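Local coordinates for protein terminase, large subunit (Bacillus phage spp1, PDB 2WBN) that powers the translocation of viral DNA into empty capsids by ATP hydrolysis and, through the metal-dependent nuclease domain described here, cuts the genome to start and end packaging, at residues P29-D42 and L147-R159. Numbering follows the deposited sequence.
Sequences PFENLQIEEGIITD and LDELDAIVIDPLR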
loop_
_atom_site.group_PDB
_atom_site.type_symbol
_atom_site.label_atom_id
_atom_site.label_comp_id
_atom_site.label_asym_id
_atom_site.label_seq_id
_atom_site.Cartn_x
_atom_site.Cartn_y
_atom_site.Cartn_z
ATOM N N PRO A 29 -0.522 3.490 -17.108
ATOM C CA PRO A 29 -0.399 2.400 -16.158
ATOM C C PRO A 29 -1.731 2.024 -15.507
ATOM O O PRO A 29 -2.675 2.817 -15.500
ATOM C CB PRO A 29 0.533 2.979 -15.099
ATOM C CG PRO A 29 0.212 4.432 -15.102
ATOM C CD PRO A 29 -0.086 4.771 -16.526
ATOM N N PHE A 30 -1.775 0.827 -14.930
ATOM C CA PHE A 30 -2.905 0.375 -14.118
ATOM C C PHE A 30 -4.244 0.452 -14.856
ATOM O O PHE A 30 -5.281 0.826 -14.283
ATOM C CB PHE A 30 -2.979 1.149 -12.794
ATOM C CG PHE A 30 -1.782 0.954 -11.891
ATOM C CD1 PHE A 30 -1.061 2.048 -11.415
ATOM C CD2 PHE A 30 -1.404 -0.321 -11.491
ATOM C CE1 PHE A 30 0.037 1.868 -10.560
ATOM C CE2 PHE A 30 -0.322 -0.516 -10.655
ATOM C CZ PHE A 30 0.411 0.589 -10.181
ATOM N N GLU A 31 -4.229 0.067 -16.132
ATOM C CA GLU A 31 -5.472 -0.117 -16.874
ATOM C C GLU A 31 -6.376 -1.082 -16.121
ATOM O O GLU A 31 -7.595 -1.011 -16.251
ATOM C CB GLU A 31 -5.195 -0.633 -18.284
ATOM C CG GLU A 31 -4.492 0.383 -19.183
ATOM C CD GLU A 31 -4.184 -0.184 -20.557
ATOM O OE1 GLU A 31 -5.046 -0.894 -21.095
ATOM O OE2 GLU A 31 -3.085 0.083 -21.080
ATOM N N ASN A 32 -5.774 -1.946 -15.306
ATOM C CA ASN A 32 -6.499 -2.892 -14.444
ATOM C C ASN A 32 -7.317 -2.326 -13.264
ATOM O O ASN A 32 -7.889 -3.100 -12.489
ATOM C CB ASN A 32 -5.533 -3.954 -13.913
ATOM C CG ASN A 32 -4.491 -3.390 -12.982
ATOM O OD1 ASN A 32 -4.493 -2.196 -12.710
ATOM N ND2 ASN A 32 -3.596 -4.250 -12.484
ATOM N N LEU A 33 -7.410 -1.012 -13.129
ATOM C CA LEU A 33 -8.098 -0.419 -11.970
ATOM C C LEU A 33 -9.604 -0.528 -12.073
ATOM O O LEU A 33 -10.161 -0.254 -13.133
ATOM C CB LEU A 33 -7.723 1.057 -11.784
ATOM C CG LEU A 33 -6.344 1.386 -11.216
ATOM C CD1 LEU A 33 -6.248 2.903 -10.987
ATOM C CD2 LEU A 33 -6.111 0.640 -9.919
ATOM N N GLN A 34 -10.228 -0.989 -10.982
ATOM C CA GLN A 34 -11.671 -1.060 -10.853
ATOM C C GLN A 34 -12.044 -0.157 -9.660
ATOM O O GLN A 34 -11.783 -0.483 -8.504
ATOM C CB GLN A 34 -12.109 -2.515 -10.677
ATOM C CG GLN A 34 -13.545 -2.760 -10.964
ATOM C CD GLN A 34 -13.928 -2.767 -12.456
ATOM O OE1 GLN A 34 -15.078 -2.536 -12.775
ATOM N NE2 GLN A 34 -12.990 -3.082 -13.340
ATOM N N ILE A 35 -12.563 1.026 -9.970
ATOM C CA ILE A 35 -12.763 2.084 -8.977
ATOM C C ILE A 35 -14.181 2.603 -9.076
ATOM O O ILE A 35 -14.599 3.145 -10.115
ATOM C CB ILE A 35 -11.826 3.304 -9.169
ATOM C CG1 ILE A 35 -10.360 2.894 -9.243
ATOM C CG2 ILE A 35 -12.059 4.324 -8.010
ATOM C CD1 ILE A 35 -9.375 4.070 -9.406
ATOM N N GLU A 36 -14.913 2.468 -7.974
ATOM C CA GLU A 36 -16.288 2.929 -7.937
ATOM C C GLU A 36 -16.749 2.947 -6.489
ATOM O O GLU A 36 -16.457 2.024 -5.726
ATOM C CB GLU A 36 -17.157 2.005 -8.761
ATOM C CG GLU A 36 -18.615 2.451 -8.896
ATOM C CD GLU A 36 -19.350 1.667 -9.949
ATOM O OE1 GLU A 36 -19.768 0.515 -9.658
ATOM O OE2 GLU A 36 -19.539 2.220 -11.060
ATOM N N GLU A 37 -17.456 4.006 -6.121
ATOM C CA GLU A 37 -18.003 4.149 -4.775
ATOM C C GLU A 37 -18.977 3.010 -4.509
ATOM O O GLU A 37 -19.840 2.721 -5.338
ATOM C CB GLU A 37 -18.712 5.503 -4.589
ATOM C CG GLU A 37 -17.781 6.720 -4.648
ATOM C CD GLU A 37 -18.455 8.026 -4.227
ATOM O OE1 GLU A 37 -19.689 8.108 -4.296
ATOM O OE2 GLU A 37 -17.743 8.962 -3.812
ATOM N N GLY A 38 -18.812 2.366 -3.353
ATOM C CA GLY A 38 -19.598 1.205 -2.983
ATOM C C GLY A 38 -19.215 -0.130 -3.593
ATOM O O GLY A 38 -19.873 -1.110 -3.323
ATOM N N ILE A 39 -18.157 -0.190 -4.399
ATOM C CA ILE A 39 -17.801 -1.421 -5.108
ATOM C C ILE A 39 -17.374 -2.559 -4.158
ATOM O O ILE A 39 -17.425 -3.728 -4.535
ATOM C CB ILE A 39 -16.686 -1.142 -6.166
ATOM C CG1 ILE A 39 -16.662 -2.210 -7.259
ATOM C CG2 ILE A 39 -15.305 -0.972 -5.481
ATOM C CD1 ILE A 39 -15.730 -1.829 -8.421
ATOM N N ILE A 40 -16.952 -2.226 -2.936
ATOM C CA ILE A 40 -16.669 -3.245 -1.914
ATOM C C ILE A 40 -17.705 -3.116 -0.794
ATOM O O ILE A 40 -17.800 -2.063 -0.171
ATOM C CB ILE A 40 -15.240 -3.108 -1.334
ATOM C CG1 ILE A 40 -14.195 -3.358 -2.434
ATOM C CG2 ILE A 40 -15.037 -4.088 -0.183
ATOM C CD1 ILE A 40 -12.807 -2.831 -2.133
ATOM N N THR A 41 -18.490 -4.174 -0.559
ATOM C CA THR A 41 -19.540 -4.149 0.475
ATOM C C THR A 41 -18.996 -4.515 1.859
ATOM O O THR A 41 -17.925 -5.124 2.011
ATOM C CB THR A 41 -20.722 -5.114 0.162
ATOM O OG1 THR A 41 -20.236 -6.457 0.111
ATOM C CG2 THR A 41 -21.426 -4.760 -1.163
ATOM N N ASP A 42 -19.750 -4.129 2.875
ATOM C CA ASP A 42 -19.440 -4.509 4.251
ATOM C C ASP A 42 -19.342 -6.035 4.406
ATOM O O ASP A 42 -18.455 -6.545 5.097
ATOM C CB ASP A 42 -20.523 -3.960 5.179
ATOM C CG ASP A 42 -20.281 -2.513 5.585
ATOM O OD1 ASP A 42 -19.327 -1.860 5.088
ATOM O OD2 ASP A 42 -21.077 -2.024 6.418
ATOM N N LEU A 147 2.158 -5.215 -9.633
ATOM C CA LEU A 147 0.837 -4.638 -9.400
ATOM C C LEU A 147 0.079 -4.354 -10.716
ATOM O O LEU A 147 -1.127 -4.627 -10.826
ATOM C CB LEU A 147 0.963 -3.369 -8.551
ATOM C CG LEU A 147 1.361 -3.541 -7.081
ATOM C CD1 LEU A 147 1.645 -2.164 -6.481
ATOM C CD2 LEU A 147 0.271 -4.284 -6.280
ATOM N N ASP A 148 0.782 -3.821 -11.713
ATOM C CA ASP A 148 0.181 -3.502 -13.005
ATOM C C ASP A 148 -0.262 -4.744 -13.787
ATOM O O ASP A 148 -1.167 -4.666 -14.622
ATOM C CB ASP A 148 1.152 -2.699 -13.860
ATOM C CG ASP A 148 0.587 -2.347 -15.222
ATOM O OD1 ASP A 148 -0.245 -1.422 -15.322
ATOM O OD2 ASP A 148 0.995 -2.979 -16.205
ATOM N N GLU A 149 0.364 -5.882 -13.508
ATOM C CA GLU A 149 0.024 -7.113 -14.203
ATOM C C GLU A 149 -1.119 -7.902 -13.563
ATOM O O GLU A 149 -1.513 -8.940 -14.079
ATOM C CB GLU A 149 1.273 -7.973 -14.392
ATOM C CG GLU A 149 1.926 -7.706 -15.744
ATOM C CD GLU A 149 3.374 -8.116 -15.797
ATOM O OE1 GLU A 149 3.873 -8.726 -14.822
ATOM O OE2 GLU A 149 4.021 -7.805 -16.820
ATOM N N LEU A 150 -1.673 -7.399 -12.466
ATOM C CA LEU A 150 -2.823 -8.057 -11.851
ATOM C C LEU A 150 -4.041 -7.955 -12.769
ATOM O O LEU A 150 -4.118 -7.079 -13.621
ATOM C CB LEU A 150 -3.126 -7.451 -10.475
ATOM C CG LEU A 150 -2.083 -7.712 -9.388
ATOM C CD1 LEU A 150 -2.175 -6.677 -8.237
ATOM C CD2 LEU A 150 -2.160 -9.143 -8.839
ATOM N N ASP A 151 -4.982 -8.873 -12.602
ATOM C CA ASP A 151 -6.218 -8.853 -13.407
ATOM C C ASP A 151 -7.083 -7.669 -13.020
ATOM O O ASP A 151 -7.653 -7.019 -13.890
ATOM C CB ASP A 151 -6.992 -10.157 -13.259
ATOM C CG ASP A 151 -6.412 -11.273 -14.103
ATOM O OD1 ASP A 151 -5.413 -11.041 -14.829
ATOM O OD2 ASP A 151 -6.947 -12.395 -14.036
ATOM N N ALA A 152 -7.162 -7.376 -11.723
ATOM C CA ALA A 152 -7.902 -6.216 -11.254
ATOM C C ALA A 152 -7.350 -5.688 -9.932
ATOM O O ALA A 152 -7.018 -6.476 -9.036
ATOM C CB ALA A 152 -9.387 -6.579 -11.105
ATOM N N ILE A 153 -7.259 -4.363 -9.827
ATOM C CA ILE A 153 -7.026 -3.682 -8.547
ATOM C C ILE A 153 -8.309 -2.948 -8.204
ATOM O O ILE A 153 -8.676 -1.995 -8.896
ATOM C CB ILE A 153 -5.882 -2.678 -8.643
ATOM C CG1 ILE A 153 -4.581 -3.396 -8.999
ATOM C CG2 ILE A 153 -5.727 -1.870 -7.315
ATOM C CD1 ILE A 153 -3.431 -2.446 -9.329
ATOM N N VAL A 154 -8.971 -3.393 -7.135
ATOM C CA VAL A 154 -10.347 -3.012 -6.827
ATOM C C VAL A 154 -10.328 -2.080 -5.643
ATOM O O VAL A 154 -9.868 -2.449 -4.550
ATOM C CB VAL A 154 -11.251 -4.230 -6.514
ATOM C CG1 VAL A 154 -12.694 -3.793 -6.317
ATOM C CG2 VAL A 154 -11.163 -5.271 -7.624
ATOM N N ILE A 155 -10.826 -0.872 -5.864
ATOM C CA ILE A 155 -10.743 0.201 -4.892
ATOM C C ILE A 155 -12.079 0.911 -4.783
ATOM O O ILE A 155 -12.653 1.366 -5.783
ATOM C CB ILE A 155 -9.661 1.256 -5.268
ATOM C CG1 ILE A 155 -8.314 0.605 -5.616
ATOM C CG2 ILE A 155 -9.467 2.290 -4.095
ATOM C CD1 ILE A 155 -7.375 1.557 -6.370
ATOM N N ASP A 156 -12.542 1.042 -3.551
ATOM C CA ASP A 156 -13.757 1.763 -3.236
ATOM C C ASP A 156 -13.355 3.102 -2.606
ATOM O O ASP A 156 -12.842 3.127 -1.463
ATOM C CB ASP A 156 -14.540 0.926 -2.244
ATOM C CG ASP A 156 -15.942 1.440 -1.980
ATOM O OD1 ASP A 156 -16.221 2.655 -2.165
ATOM O OD2 ASP A 156 -16.766 0.597 -1.540
ATOM N N PRO A 157 -13.569 4.216 -3.328
ATOM C CA PRO A 157 -13.188 5.503 -2.775
ATOM C C PRO A 157 -13.902 5.867 -1.476
ATOM O O PRO A 157 -13.466 6.749 -0.774
ATOM C CB PRO A 157 -13.548 6.492 -3.883
ATOM C CG PRO A 157 -13.647 5.713 -5.081
ATOM C CD PRO A 157 -14.182 4.377 -4.659
ATOM N N LEU A 158 -15.028 5.231 -1.174
ATOM C CA LEU A 158 -15.691 5.470 0.105
ATOM C C LEU A 158 -14.884 4.943 1.292
ATOM O O LEU A 158 -14.991 5.475 2.399
ATOM C CB LEU A 158 -17.097 4.845 0.094
ATOM C CG LEU A 158 -18.067 5.418 -0.931
ATOM C CD1 LEU A 158 -19.478 4.764 -0.818
ATOM C CD2 LEU A 158 -18.184 6.918 -0.751
ATOM N N ARG A 159 -14.075 3.908 1.055
ATOM C CA ARG A 159 -13.255 3.285 2.087
ATOM C C ARG A 159 -11.845 3.798 2.062
ATOM O O ARG A 159 -11.265 4.051 3.127
ATOM C CB ARG A 159 -13.189 1.771 1.875
ATOM C CG ARG A 159 -14.519 1.112 1.900
ATOM C CD ARG A 159 -14.457 -0.390 1.629
ATOM N NE ARG A 159 -15.813 -0.909 1.626
ATOM C CZ ARG A 159 -16.493 -1.265 2.716
ATOM N NH1 ARG A 159 -15.937 -1.210 3.924
ATOM N NH2 ARG A 159 -17.739 -1.687 2.589
HETATM O O HOH W 1 -1.723 -0.928 -17.733
HETATM O O HOH W 2 -2.931 -2.634 -15.788
#
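Strands 33-35 and 152-155 pair in parallel, L33 beside I153 and I35 beside I155, with I153 bonding through N and O to N32 and Q34, and I155 to Q34 and E36; the last of these bonds, E36 N to I155 O, is weak. At both ends, polar side chains carry the pairing beyond the strands. N32 divides one amide nitrogen between two carbonyls, ND2 lying 3.0 Å from L147 O and 3.1 Å from L150 O. Both acceptors lie in its amide plane, which fixes the rotation of the group across the turn after helix 140-148. There D148 OD1 takes F30 N at 2.7 Å, while CE2 of the F30 ring meets L147 CB edge-on.

Past the strands, D156 holds CG anti to its own N (chi1 -171°), which turns its carboxylate toward the backbone N-H groups of the E36-I39 type II turn and of I40 just after it. OD1 receives G38 N at 2.9 Å and, from the opposite face, L158 N in an Asx turn; OD2 receives I40 N. R159, extended from CG to NE, grips I40 O side-on with NE and NH2, and NH2 also bridges to D42 OD1 at 3.0 Å.

Within this chain, strand 33-35 forms one border of the mixed sheet of an RNase H-like nuclease domain; strand 152-155 separates it from strand 77-86, and helix 161-169 packs against L33 and I155.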